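Ubiquitin-conjugating enzyme E2, putative (Trypanosoma cruzi, PDB 4DS2) probably carries activated ubiquitin as a thioester and passes it on to substrates, as E2 enzymes do. Local coordinates at residues N10-I13 with I14-L17; V94-P97 with L98-G101. All coordinates share one frame; numbering follows the deposited sequence.

Contact 1 (N10-I13 with I14-L17)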
ATOM      1  N   ASN A  10       2.208  -2.403 -22.547  1.00 33.01           N
ATOM      2  CA  ASN A  10       0.905  -1.948 -22.055  1.00 34.18           C
ATOM      3  C   ASN A  10       0.894  -0.400 -22.001  1.00 34.50           C
ATOM      4  O   ASN A  10       1.624   0.185 -21.226  1.00 34.61           O
ATOM      5  CB  ASN A  10       0.616  -2.545 -20.678  1.00 33.72           C
ATOM      6  CG  ASN A  10      -0.830  -2.354 -20.253  1.00 34.01           C
ATOM      7  OD1 ASN A  10      -1.280  -1.226 -19.976  1.00 37.02           O
ATOM      8  ND2 ASN A  10      -1.568  -3.452 -20.185  1.00 34.25           N
ATOM      9  N   LYS A  11       0.096   0.250 -22.843  1.00 36.33           N
ATOM     10  CA  LYS A  11       0.091   1.704 -22.931  1.00 38.59           C
ATOM     11  C   LYS A  11      -0.112   2.346 -21.544  1.00 38.98           C
ATOM     12  O   LYS A  11       0.545   3.369 -21.209  1.00 42.30           O
ATOM     13  CB  LYS A  11      -0.984   2.178 -23.934  1.00 41.80           C
ATOM     14  CG  LYS A  11      -0.697   3.539 -24.580  1.00 44.93           C
ATOM     15  CD  LYS A  11      -1.039   4.721 -23.642  1.00 49.47           C
ATOM     16  CE  LYS A  11       0.007   5.845 -23.553  1.00 49.42           C
ATOM     17  NZ  LYS A  11      -0.582   7.093 -22.945  1.00 50.10           N
ATOM     18  N   ARG A  12      -0.974   1.736 -20.727  1.00 37.62           N
ATOM     19  CA  ARG A  12      -1.384   2.314 -19.449  1.00 38.02           C
ATOM     20  C   ARG A  12      -0.498   2.015 -18.246  1.00 36.65           C
ATOM     21  O   ARG A  12      -0.500   2.794 -17.289  1.00 41.00           O
ATOM     22  CB  ARG A  12      -2.809   1.902 -19.127  1.00 41.28           C
ATOM     23  CG  ARG A  12      -3.866   2.721 -19.862  1.00 44.23           C
ATOM     24  CD  ARG A  12      -4.081   4.073 -19.192  1.00 46.41           C
ATOM     25  NE  ARG A  12      -5.190   3.953 -18.257  1.00 47.54           N
ATOM     26  CZ  ARG A  12      -5.085   3.880 -16.944  1.00 48.20           C
ATOM     27  NH1 ARG A  12      -3.917   3.943 -16.350  1.00 49.77           N
ATOM     28  NH2 ARG A  12      -6.174   3.764 -16.207  1.00 51.04           N
ATOM     29  N   ILE A  13       0.221   0.904 -18.237  1.00 33.52           N
ATOM     30  CA  ILE A  13       1.147   0.641 -17.156  1.00 32.24           C
ATOM     31  C   ILE A  13       2.297   1.667 -17.246  1.00 34.32           C
ATOM     32  O   ILE A  13       2.715   2.254 -16.216  1.00 33.30           O
ATOM     33  CB  ILE A  13       1.751  -0.787 -17.199  1.00 30.40           C
ATOM     34  CG1 ILE A  13       0.693  -1.881 -16.979  1.00 30.05           C
ATOM     35  CG2 ILE A  13       2.807  -0.946 -16.122  1.00 29.70           C
ATOM     36  CD1 ILE A  13       1.244  -3.286 -17.009  1.00 28.52           C
ATOM     37  N   ILE A  14       2.827   1.827 -18.472  1.00 33.96           N
ATOM     38  CA  ILE A  14       3.928   2.740 -18.780  1.00 33.46           C
ATOM     39  C   ILE A  14       3.486   4.193 -18.500  1.00 36.17           C
ATOM     40  O   ILE A  14       4.185   4.935 -17.773  1.00 34.95           O
ATOM     41  CB  ILE A  14       4.380   2.562 -20.255  1.00 32.98           C
ATOM     42  CG1 ILE A  14       5.073   1.202 -20.443  1.00 32.72           C
ATOM     43  CG2 ILE A  14       5.293   3.688 -20.689  1.00 33.50           C
ATOM     44  CD1 ILE A  14       5.027   0.600 -21.834  1.00 33.07           C
ATOM     45  N   LYS A  15       2.308   4.580 -19.029  1.00 39.30           N
ATOM     46  CA  LYS A  15       1.734   5.920 -18.755  1.00 40.72           C
ATOM     47  C   LYS A  15       1.586   6.187 -17.231  1.00 39.33           C
ATOM     48  O   LYS A  15       1.987   7.262 -16.748  1.00 37.59           O
ATOM     49  CB  LYS A  15       0.395   6.107 -19.469  1.00 42.92           C
ATOM     50  CG  LYS A  15      -0.196   7.531 -19.376  1.00 47.16           C
ATOM     51  CD  LYS A  15      -1.658   7.548 -18.861  1.00 49.48           C
ATOM     52  CE  LYS A  15      -2.335   8.925 -19.005  1.00 53.30           C
ATOM     53  NZ  LYS A  15      -3.779   9.038 -18.592  1.00 54.94           N
ATOM     54  N   ASP A  16       1.054   5.212 -16.485  1.00 36.81           N
ATOM     55  CA  ASP A  16       0.956   5.332 -15.011  1.00 37.34           C
ATOM     56  C   ASP A  16       2.262   5.300 -14.232  1.00 36.88           C
ATOM     57  O   ASP A  16       2.323   5.907 -13.164  1.00 38.54           O
ATOM     58  CB  ASP A  16       0.044   4.274 -14.410  1.00 36.46           C
ATOM     59  CG  ASP A  16      -1.407   4.484 -14.777  1.00 38.28           C
ATOM     60  OD1 ASP A  16      -1.727   5.357 -15.620  1.00 39.29           O
ATOM     61  OD2 ASP A  16      -2.251   3.755 -14.229  1.00 38.76           O
ATOM     62  N   LEU A  17       3.295   4.617 -14.738  1.00 35.18           N
ATOM     63  CA  LEU A  17       4.616   4.645 -14.099  1.00 33.27           C
ATOM     64  C   LEU A  17       5.237   6.041 -14.292  1.00 34.88           C
ATOM     65  O   LEU A  17       5.679   6.659 -13.330  1.00 34.75           O
ATOM     66  CB  LEU A  17       5.523   3.541 -14.654  1.00 31.90           C
ATOM     67  CG  LEU A  17       6.939   3.470 -14.052  1.00 32.15           C
ATOM     68  CD1 LEU A  17       6.953   3.631 -12.528  1.00 31.99           C
ATOM     69  CD2 LEU A  17       7.586   2.177 -14.517  1.00 31.24           C
TER
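Ile14 meets Asn10 at the start of the N-terminal helix of the UBC fold, where Asn10 is the N-cap. The backbone bond from Ile14 N to Asn10 O is weak at 3.4 Å, and CD1 of Ile14 folds back to 3.5 Å from the same oxygen. Asn10, its chi1 near -168° turning CG away from the backbone N, presents OD1 to two amides of the first turn: Ile13 N at 3.1 Å and, more weakly, Arg12 N. The amide ND2 of Asn10 is taken up by the carbonyl of Tyr81. Next comes Lys15, whose N bonds to Lys11 O; the Lys11 chain, bent at chi2 and chi3, crosses that of Lys15, with NZ 3.6 Å from Lys15 CG, while the like-charged Lys11 NZ and Lys15 NZ stay 5.7 Å apart. Asp16 then forms a salt bridge with Arg12, whose NH1 sits between the two carboxylate oxygens, 2.7 Å from each of OD1 and OD2; the N-H...O angle of 128° makes the bond to OD2 weak. The carboxylate lies at the guanidinium edge, its plane turned 44° from that of Arg12. OD2 also has hydrogen bonds with Tyr81 OH and Ala120 N, partners that would probably favour the charged carboxylate. Last, Leu17 N donates to Ile13 O, with Leu17 CB 3.5 Å from that oxygen.

Contact 2 (V94-P97 with L98-G101)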
ATOM      1  N   VAL A  94       4.352  -6.139   8.575  1.00 45.19           N
ATOM      2  CA  VAL A  94       3.486  -5.096   9.141  1.00 43.17           C
ATOM      3  C   VAL A  94       2.440  -5.814  10.017  1.00 42.94           C
ATOM      4  O   VAL A  94       1.713  -6.714   9.525  1.00 37.99           O
ATOM      5  CB  VAL A  94       2.761  -4.255   8.046  1.00 43.00           C
ATOM      6  CG1 VAL A  94       1.937  -3.129   8.680  1.00 41.63           C
ATOM      7  CG2 VAL A  94       3.762  -3.694   7.043  1.00 45.83           C
ATOM      8  N   TYR A  95       2.404  -5.475  11.321  1.00 41.94           N
ATOM      9  CA  TYR A  95       1.366  -6.018  12.184  1.00 40.87           C
ATOM     10  C   TYR A  95       0.110  -5.184  11.915  1.00 39.62           C
ATOM     11  O   TYR A  95       0.112  -3.974  12.049  1.00 38.65           O
ATOM     12  CB  TYR A  95       1.784  -6.025  13.660  1.00 42.44           C
ATOM     13  CG  TYR A  95       0.791  -6.715  14.581  1.00 42.37           C
ATOM     14  CD1 TYR A  95       0.674  -8.101  14.583  1.00 43.42           C
ATOM     15  CD2 TYR A  95      -0.057  -5.976  15.429  1.00 41.52           C
ATOM     16  CE1 TYR A  95      -0.247  -8.741  15.413  1.00 45.08           C
ATOM     17  CE2 TYR A  95      -0.978  -6.604  16.276  1.00 42.65           C
ATOM     18  CZ  TYR A  95      -1.079  -7.994  16.265  1.00 44.13           C
ATOM     19  OH  TYR A  95      -1.986  -8.665  17.080  1.00 41.29           O
ATOM     20  N   SER A  96      -0.960  -5.856  11.492  1.00 40.48           N
ATOM     21  CA  SER A  96      -2.180  -5.190  11.066  1.00 36.60           C
ATOM     22  C   SER A  96      -3.309  -6.193  10.889  1.00 36.58           C
ATOM     23  O   SER A  96      -3.060  -7.350  10.501  1.00 35.80           O
ATOM     24  CB  SER A  96      -1.938  -4.481   9.736  1.00 35.63           C
ATOM     25  OG  SER A  96      -3.158  -4.197   9.066  1.00 36.34           O
ATOM     26  N   PRO A  97      -4.564  -5.736  11.127  1.00 36.72           N
ATOM     27  CA  PRO A  97      -5.746  -6.528  10.749  1.00 36.57           C
ATOM     28  C   PRO A  97      -5.926  -6.699   9.229  1.00 34.83           C
ATOM     29  O   PRO A  97      -6.613  -7.622   8.786  1.00 33.07           O
ATOM     30  CB  PRO A  97      -6.916  -5.692  11.288  1.00 37.62           C
ATOM     31  CG  PRO A  97      -6.328  -4.527  12.041  1.00 35.81           C
ATOM     32  CD  PRO A  97      -4.934  -4.378  11.588  1.00 35.37           C
ATOM     33  N   LEU A  98      -5.316  -5.798   8.454  1.00 33.41           N
ATOM     34  CA  LEU A  98      -5.562  -5.737   6.993  1.00 34.37           C
ATOM     35  C   LEU A  98      -4.445  -6.480   6.155  1.00 34.85           C
ATOM     36  O   LEU A  98      -4.611  -6.772   4.956  1.00 34.02           O
ATOM     37  CB  LEU A  98      -5.824  -4.263   6.566  1.00 32.11           C
ATOM     38  CG  LEU A  98      -7.003  -3.458   7.196  1.00 30.96           C
ATOM     39  CD1 LEU A  98      -6.803  -1.955   6.987  1.00 29.96           C
ATOM     40  CD2 LEU A  98      -8.365  -3.861   6.659  1.00 31.49           C
ATOM     41  N   VAL A  99      -3.359  -6.866   6.835  1.00 35.57           N
ATOM     42  CA  VAL A  99      -2.210  -7.535   6.206  1.00 35.06           C
ATOM     43  C   VAL A  99      -1.928  -8.927   6.820  1.00 35.77           C
ATOM     44  O   VAL A  99      -1.939  -9.090   8.034  1.00 36.60           O
ATOM     45  CB  VAL A  99      -0.928  -6.683   6.362  1.00 33.97           C
ATOM     46  CG1 VAL A  99       0.220  -7.314   5.561  1.00 33.20           C
ATOM     47  CG2 VAL A  99      -1.194  -5.233   5.961  1.00 32.12           C
ATOM     48  N   THR A 100      -1.657  -9.915   5.970  1.00 36.45           N
ATOM     49  CA  THR A 100      -1.313 -11.271   6.438  1.00 39.02           C
ATOM     50  C   THR A 100       0.194 -11.383   6.808  1.00 41.89           C
ATOM     51  O   THR A 100       0.965 -10.440   6.588  1.00 41.93           O
ATOM     52  CB  THR A 100      -1.679 -12.362   5.389  1.00 38.47           C
ATOM     53  OG1 THR A 100      -0.697 -12.386   4.341  1.00 38.44           O
ATOM     54  CG2 THR A 100      -3.045 -12.125   4.790  1.00 37.78           C
ATOM     55  N   GLY A 101       0.610 -12.520   7.378  1.00 43.44           N
ATOM     56  CA  GLY A 101       2.036 -12.782   7.559  1.00 46.30           C
ATOM     57  C   GLY A 101       2.833 -12.950   6.247  1.00 50.54           C
ATOM     58  O   GLY A 101       4.065 -12.948   6.258  1.00 51.03           O
TER
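The loop that leaves strand 87-90 of the UBC fold and runs to helix 108-111 turns sharply here, and the turn is held by a serine side chain. Ser96 reaches forward to the backbone of Leu98: its OG accepts from Leu98 N at 2.8 Å with an N-H...O angle of 158°, a fairly straight bond. The torsion that carries OG there is chi1 161°, which sets the hydroxyl oxygen roughly opposite the serine nitrogen and beside its carbonyl carbon, facing the amide two residues on.

A side-chain oxygen bonded to the amide two positions later defines an ST turn. It is overlaid on a chain reversal in which Pro97 and Leu98 have the backbone angles of a type I beta turn at its two central positions; the pyrrolidine ring of Pro97 fixes the first of these near phi -66°. Ser96-Pro97-Leu98 probably takes the place of the His-Pro-Asn (HPN) motif of classical E2 enzymes, with the proline kept. Around the hydroxyl the packing is aliphatic. CB of Leu98 lies 3.7 Å from OG, and CG2 of Val99 comes to 3.8 Å from OG and 3.9 Å from CB of Ser96, so that the serine side chain sits against both a leucine methylene and a valine methyl. CG2 reaches it because it lies beside the Val99 nitrogen, while CG1 is anti to that nitrogen.

The Pro97 carbonyl accepts backbone hydrogen bonds from Val143 and Asn144, and the proline ring touches Arg148 of helix 145-153. Leu98 touches Arg130 and Val99 touches Val131, both of helix 120-132. Back along the chain, the Val94 carbonyl approaches the branch point of the valine, with O 4.1 Å from Val99 CB.

In the fold
Contacts 1 and 2 lie on opposite sides of the centre of the chain, with their own centres 29 Å apart and their nearest atoms about 21 Å apart. The helix start at 10-17 is the more peripheral, 19 Å from the chain centre against 12 Å for the loop at 94-101. Helix 120-132 spans between them, meeting contact 1 with its first turn and contact 2 near its other end. Contact 2 probably occupies the HPN position, a few residues before the point where the catalytic cysteine is expected, and so probably belongs to the framework of the active site; contact 1 lies on the far side of the chain centre.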